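Local coordinates for S3-RNase (Pyrus pyrifolia, PDB 1IQQ), which cleaves RNA as a T2-family ribonuclease of the pear pistil and is responsible for gametophytic self-incompatibility, at residues Tyr1-Val14 with Glu163-Gly175. Numbering follows the deposited sequence.
Sequences YDYFQFTQQYQLAV and ELVEITLCSDKSG
Thr7 and Thr168 meet at the tight centre of this contact. Their hydroxyls share a hydrogen bond, OG1 to OG1, of 2.8 Å. In Thr168 the OG1 lies beside its own backbone N (chi1 -64°), which turns CG2 toward Gln5 CB, 3.7 Å away. Backbone bonds flank this pair, Gln8 N giving to Ile167 O at 2.9 Å. Cys170 SG, in a disulfide with Cys181, touches the edge of the Tyr3 ring, 3.8 Å from CE1. Strands 3-10 and 161-171 are antiparallel neighbours in the central sheet of the RNase T2 fold; strand 30-38, which carries the catalytic His33, pairs along the other edge of 3-10. Water joins Gln9, probably an RNA-binding residue, to Glu166.

The solvent side lies at the N-terminus. There the extended Lys173 chain crosses the Tyr1 ring, CG 3.6 Å from CE1, with CE over one face toward the rim, and its NZ reaches Tyr1 O at 2.9 Å. Tyr1 OH donates to Lys173 O at 2.5 Å. With an alanine in place of Tyr1, the Lys173 carbonyl is likely to lose this hydroxyl donor and the lysine chain the ring it crosses. A water links Lys173 NZ to Asp2 OD1, while Asp2 OD2 accepts from Met40 N.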
loop_
_atom_site.group_PDB
_atom_site.type_symbol
_atom_site.label_atom_id
_atom_site.label_comp_id
_atom_site.label_asym_id
_atom_site.label_seq_id
_atom_site.Cartn_x
_atom_site.Cartn_y
_atom_site.Cartn_z
ATOM N N TYR A 1 -6.682 4.023 -17.481
ATOM C CA TYR A 1 -6.630 4.475 -16.044
ATOM C C TYR A 1 -6.246 5.953 -16.003
ATOM O O TYR A 1 -5.722 6.475 -16.994
ATOM C CB TYR A 1 -5.626 3.601 -15.268
ATOM C CG TYR A 1 -4.182 3.880 -15.534
ATOM C CD1 TYR A 1 -3.446 4.691 -14.651
ATOM C CD2 TYR A 1 -3.546 3.368 -16.663
ATOM C CE1 TYR A 1 -2.131 4.987 -14.920
ATOM C CE2 TYR A 1 -2.266 3.649 -16.926
ATOM C CZ TYR A 1 -1.541 4.478 -16.059
ATOM O OH TYR A 1 -0.245 4.769 -16.372
ATOM N N ASP A 2 -6.482 6.603 -14.860
ATOM C CA ASP A 2 -6.148 8.037 -14.712
ATOM C C ASP A 2 -4.944 8.281 -13.820
ATOM O O ASP A 2 -4.186 9.213 -14.061
ATOM C CB ASP A 2 -7.290 8.827 -14.053
ATOM C CG ASP A 2 -8.572 8.812 -14.872
ATOM O OD1 ASP A 2 -8.446 8.810 -16.127
ATOM O OD2 ASP A 2 -9.641 8.832 -14.236
ATOM N N TYR A 3 -4.761 7.474 -12.775
ATOM C CA TYR A 3 -3.675 7.777 -11.796
ATOM C C TYR A 3 -3.365 6.504 -11.061
ATOM O O TYR A 3 -4.012 5.468 -11.319
ATOM C CB TYR A 3 -4.150 8.871 -10.829
ATOM C CG TYR A 3 -5.146 8.439 -9.739
ATOM C CD1 TYR A 3 -4.712 8.208 -8.435
ATOM C CD2 TYR A 3 -6.520 8.288 -10.013
ATOM C CE1 TYR A 3 -5.558 7.812 -7.428
ATOM C CE2 TYR A 3 -7.399 7.934 -8.975
ATOM C CZ TYR A 3 -6.905 7.671 -7.673
ATOM O OH TYR A 3 -7.777 7.201 -6.705
ATOM N N PHE A 4 -2.338 6.516 -10.209
ATOM C CA PHE A 4 -2.018 5.334 -9.418
ATOM C C PHE A 4 -2.230 5.513 -7.937
ATOM O O PHE A 4 -1.973 6.605 -7.356
ATOM C CB PHE A 4 -0.512 5.026 -9.542
ATOM C CG PHE A 4 -0.115 4.448 -10.843
ATOM C CD1 PHE A 4 0.536 5.219 -11.771
ATOM C CD2 PHE A 4 -0.352 3.107 -11.097
ATOM C CE1 PHE A 4 0.993 4.626 -13.011
ATOM C CE2 PHE A 4 0.099 2.518 -12.294
ATOM C CZ PHE A 4 0.756 3.258 -13.225
ATOM N N GLN A 5 -2.659 4.442 -7.293
ATOM C CA GLN A 5 -2.699 4.343 -5.841
ATOM C C GLN A 5 -1.638 3.340 -5.450
ATOM O O GLN A 5 -1.702 2.165 -5.853
ATOM C CB GLN A 5 -4.010 3.787 -5.344
ATOM C CG GLN A 5 -5.168 4.830 -5.532
ATOM C CD GLN A 5 -6.463 4.281 -4.997
ATOM O OE1 GLN A 5 -6.743 4.342 -3.775
ATOM N NE2 GLN A 5 -7.244 3.692 -5.876
ATOM N N PHE A 6 -0.668 3.734 -4.630
ATOM C CA PHE A 6 0.352 2.798 -4.110
ATOM C C PHE A 6 0.057 2.654 -2.661
ATOM O O PHE A 6 0.313 3.553 -1.851
ATOM C CB PHE A 6 1.742 3.403 -4.363
ATOM C CG PHE A 6 2.908 2.536 -3.920
ATOM C CD1 PHE A 6 4.010 3.117 -3.361
ATOM C CD2 PHE A 6 2.908 1.168 -4.119
ATOM C CE1 PHE A 6 5.151 2.319 -3.029
ATOM C CE2 PHE A 6 4.022 0.363 -3.800
ATOM C CZ PHE A 6 5.151 0.935 -3.258
ATOM N N THR A 7 -0.498 1.496 -2.299
ATOM C CA THR A 7 -0.975 1.270 -0.916
ATOM C C THR A 7 -0.065 0.349 -0.152
ATOM O O THR A 7 0.337 -0.715 -0.695
ATOM C CB THR A 7 -2.342 0.625 -0.976
ATOM O OG1 THR A 7 -3.240 1.494 -1.700
ATOM C CG2 THR A 7 -2.914 0.462 0.470
ATOM N N GLN A 8 0.323 0.746 1.048
ATOM C CA GLN A 8 1.168 -0.078 1.943
ATOM C C GLN A 8 0.348 -0.368 3.193
ATOM O O GLN A 8 -0.555 0.392 3.587
ATOM C CB GLN A 8 2.445 0.694 2.278
ATOM C CG GLN A 8 3.359 0.792 1.011
ATOM C CD GLN A 8 4.567 1.633 1.301
ATOM O OE1 GLN A 8 5.222 1.431 2.303
ATOM N NE2 GLN A 8 4.893 2.558 0.364
ATOM N N GLN A 9 0.655 -1.498 3.816
ATOM C CA GLN A 9 -0.113 -2.023 4.987
ATOM C C GLN A 9 0.803 -2.320 6.123
ATOM O O GLN A 9 1.898 -2.872 5.903
ATOM C CB GLN A 9 -0.893 -3.296 4.566
ATOM C CG GLN A 9 0.032 -4.459 4.148
ATOM C CD GLN A 9 -0.712 -5.650 3.606
ATOM O OE1 GLN A 9 -0.071 -6.584 3.062
ATOM N NE2 GLN A 9 -2.018 -5.670 3.734
ATOM N N TYR A 10 0.402 -1.942 7.349
ATOM C CA TYR A 10 1.203 -2.175 8.560
ATOM C C TYR A 10 0.882 -3.591 9.031
ATOM O O TYR A 10 -0.232 -3.858 9.461
ATOM C CB TYR A 10 0.762 -1.109 9.574
ATOM C CG TYR A 10 1.462 -1.250 10.900
ATOM C CD1 TYR A 10 2.819 -1.422 10.986
ATOM C CD2 TYR A 10 0.754 -1.156 12.085
ATOM C CE1 TYR A 10 3.501 -1.495 12.214
ATOM C CE2 TYR A 10 1.382 -1.223 13.305
ATOM C CZ TYR A 10 2.759 -1.405 13.396
ATOM O OH TYR A 10 3.430 -1.567 14.623
ATOM N N GLN A 11 1.871 -4.481 8.871
ATOM C CA GLN A 11 1.600 -5.905 9.080
ATOM C C GLN A 11 0.982 -6.260 10.438
ATOM O O GLN A 11 0.077 -7.072 10.464
ATOM C CB GLN A 11 2.912 -6.688 8.876
ATOM C CG GLN A 11 3.519 -6.527 7.489
ATOM C CD GLN A 11 4.756 -7.391 7.350
ATOM O OE1 GLN A 11 5.105 -8.182 8.263
ATOM N NE2 GLN A 11 5.426 -7.283 6.216
ATOM N N LEU A 12 1.485 -5.634 11.498
ATOM C CA LEU A 12 0.971 -5.931 12.853
ATOM C C LEU A 12 -0.515 -5.707 12.906
ATOM O O LEU A 12 -1.276 -6.526 13.463
ATOM C CB LEU A 12 1.669 -5.044 13.892
ATOM C CG LEU A 12 1.413 -5.426 15.354
ATOM C CD1 LEU A 12 2.339 -6.647 15.755
ATOM C CD2 LEU A 12 1.781 -4.286 16.258
ATOM N N ALA A 13 -0.996 -4.632 12.291
ATOM C CA ALA A 13 -2.414 -4.362 12.307
ATOM C C ALA A 13 -3.228 -5.214 11.348
ATOM O O ALA A 13 -4.378 -5.621 11.634
ATOM C CB ALA A 13 -2.643 -2.845 12.007
ATOM N N VAL A 14 -2.684 -5.498 10.173
ATOM C CA VAL A 14 -3.369 -6.363 9.215
ATOM C C VAL A 14 -3.661 -7.713 9.884
ATOM O O VAL A 14 -4.746 -8.260 9.705
ATOM C CB VAL A 14 -2.455 -6.646 7.969
ATOM C CG1 VAL A 14 -3.101 -7.635 7.000
ATOM C CG2 VAL A 14 -2.198 -5.311 7.239
ATOM N N GLU A 163 -6.715 1.501 15.374
ATOM C CA GLU A 163 -5.316 1.483 14.899
ATOM C C GLU A 163 -5.169 1.780 13.415
ATOM O O GLU A 163 -6.063 1.527 12.590
ATOM C CB GLU A 163 -4.687 0.167 15.154
ATOM C CG GLU A 163 -5.465 -0.911 14.758
ATOM C CD GLU A 163 -4.990 -2.124 15.585
ATOM O OE1 GLU A 163 -4.684 -1.952 16.766
ATOM O OE2 GLU A 163 -4.935 -3.197 15.033
ATOM N N LEU A 164 -4.020 2.378 13.102
ATOM C CA LEU A 164 -3.642 2.671 11.682
ATOM C C LEU A 164 -3.340 1.316 10.977
ATOM O O LEU A 164 -2.629 0.456 11.516
ATOM C CB LEU A 164 -2.361 3.530 11.726
ATOM C CG LEU A 164 -1.757 3.896 10.383
ATOM C CD1 LEU A 164 -2.798 4.844 9.617
ATOM C CD2 LEU A 164 -0.438 4.650 10.618
ATOM N N VAL A 165 -3.840 1.166 9.756
ATOM C CA VAL A 165 -3.647 -0.101 9.028
ATOM C C VAL A 165 -3.032 0.130 7.633
ATOM O O VAL A 165 -2.118 -0.628 7.263
ATOM C CB VAL A 165 -4.963 -0.820 8.827
ATOM C CG1 VAL A 165 -4.693 -2.262 8.271
ATOM C CG2 VAL A 165 -5.712 -0.937 10.191
ATOM N N GLU A 166 -3.485 1.102 6.852
ATOM C CA GLU A 166 -2.918 1.286 5.504
ATOM C C GLU A 166 -2.687 2.747 5.205
ATOM O O GLU A 166 -3.427 3.631 5.723
ATOM C CB GLU A 166 -3.833 0.739 4.339
ATOM C CG GLU A 166 -4.139 -0.725 4.425
ATOM C CD GLU A 166 -4.981 -1.199 3.264
ATOM O OE1 GLU A 166 -5.672 -0.460 2.598
ATOM O OE2 GLU A 166 -4.969 -2.434 3.024
ATOM N N ILE A 167 -1.651 2.994 4.405
ATOM C CA ILE A 167 -1.372 4.372 3.928
ATOM C C ILE A 167 -1.136 4.258 2.439
ATOM O O ILE A 167 -0.350 3.409 1.986
ATOM C CB ILE A 167 -0.174 5.004 4.625
ATOM C CG1 ILE A 167 -0.573 5.397 6.060
ATOM C CG2 ILE A 167 0.237 6.300 3.874
ATOM C CD1 ILE A 167 0.562 5.960 6.958
ATOM N N THR A 168 -1.844 5.078 1.640
ATOM C CA THR A 168 -1.725 5.082 0.216
ATOM C C THR A 168 -1.148 6.389 -0.256
ATOM O O THR A 168 -1.576 7.483 0.180
ATOM C CB THR A 168 -3.131 4.956 -0.414
ATOM O OG1 THR A 168 -3.681 3.682 -0.053
ATOM C CG2 THR A 168 -3.079 5.117 -1.978
ATOM N N LEU A 169 -0.141 6.318 -1.131
ATOM C CA LEU A 169 0.459 7.481 -1.792
ATOM C C LEU A 169 -0.071 7.452 -3.223
ATOM O O LEU A 169 0.030 6.421 -3.894
ATOM C CB LEU A 169 2.007 7.374 -1.818
ATOM C CG LEU A 169 2.600 7.021 -0.491
ATOM C CD1 LEU A 169 4.119 7.050 -0.661
ATOM C CD2 LEU A 169 2.225 8.050 0.563
ATOM N N CYS A 170 -0.643 8.547 -3.719
ATOM C CA CYS A 170 -1.197 8.587 -5.068
ATOM C C CYS A 170 -0.269 9.346 -5.997
ATOM O O CYS A 170 0.475 10.273 -5.559
ATOM C CB CYS A 170 -2.584 9.254 -5.052
ATOM S SG CYS A 170 -3.752 8.224 -4.121
ATOM N N SER A 171 -0.241 8.942 -7.275
ATOM C CA SER A 171 0.622 9.609 -8.262
ATOM C C SER A 171 -0.074 9.731 -9.546
ATOM O O SER A 171 -1.162 9.122 -9.732
ATOM C CB SER A 171 1.965 8.843 -8.383
ATOM O OG SER A 171 1.775 7.459 -8.705
ATOM N N ASP A 172 0.467 10.582 -10.414
ATOM C CA ASP A 172 -0.122 10.810 -11.708
ATOM C C ASP A 172 -0.037 9.641 -12.669
ATOM O O ASP A 172 0.488 8.605 -12.344
ATOM C CB ASP A 172 0.423 12.172 -12.284
ATOM C CG ASP A 172 1.846 12.129 -12.700
ATOM O OD1 ASP A 172 2.430 11.056 -12.882
ATOM O OD2 ASP A 172 2.415 13.265 -12.906
ATOM N N LYS A 173 -0.629 9.816 -13.849
ATOM C CA LYS A 173 -0.685 8.712 -14.785
ATOM C C LYS A 173 0.677 8.088 -15.117
ATOM O O LYS A 173 0.785 6.876 -15.383
ATOM C CB LYS A 173 -1.471 9.158 -16.038
ATOM C CG LYS A 173 -1.861 7.948 -16.909
ATOM C CD LYS A 173 -2.898 8.401 -17.940
ATOM C CE LYS A 173 -3.317 7.227 -18.812
ATOM N NZ LYS A 173 -4.655 7.377 -19.489
ATOM N N SER A 174 1.742 8.876 -15.093
ATOM C CA SER A 174 3.090 8.334 -15.341
ATOM C C SER A 174 3.749 7.731 -14.095
ATOM O O SER A 174 4.784 7.039 -14.186
ATOM C CB SER A 174 4.004 9.439 -15.831
ATOM O OG SER A 174 4.178 10.408 -14.810
ATOM N N GLY A 175 3.163 7.967 -12.939
ATOM C CA GLY A 175 3.729 7.516 -11.701
ATOM C C GLY A 175 4.955 8.331 -11.327
ATOM O O GLY A 175 5.636 7.900 -10.411
HETATM O O HOH W 1 -6.603 9.183 -18.140
HETATM O O HOH W 2 -6.427 3.537 -1.056
HETATM O O HOH W 3 -4.370 -4.367 4.632
#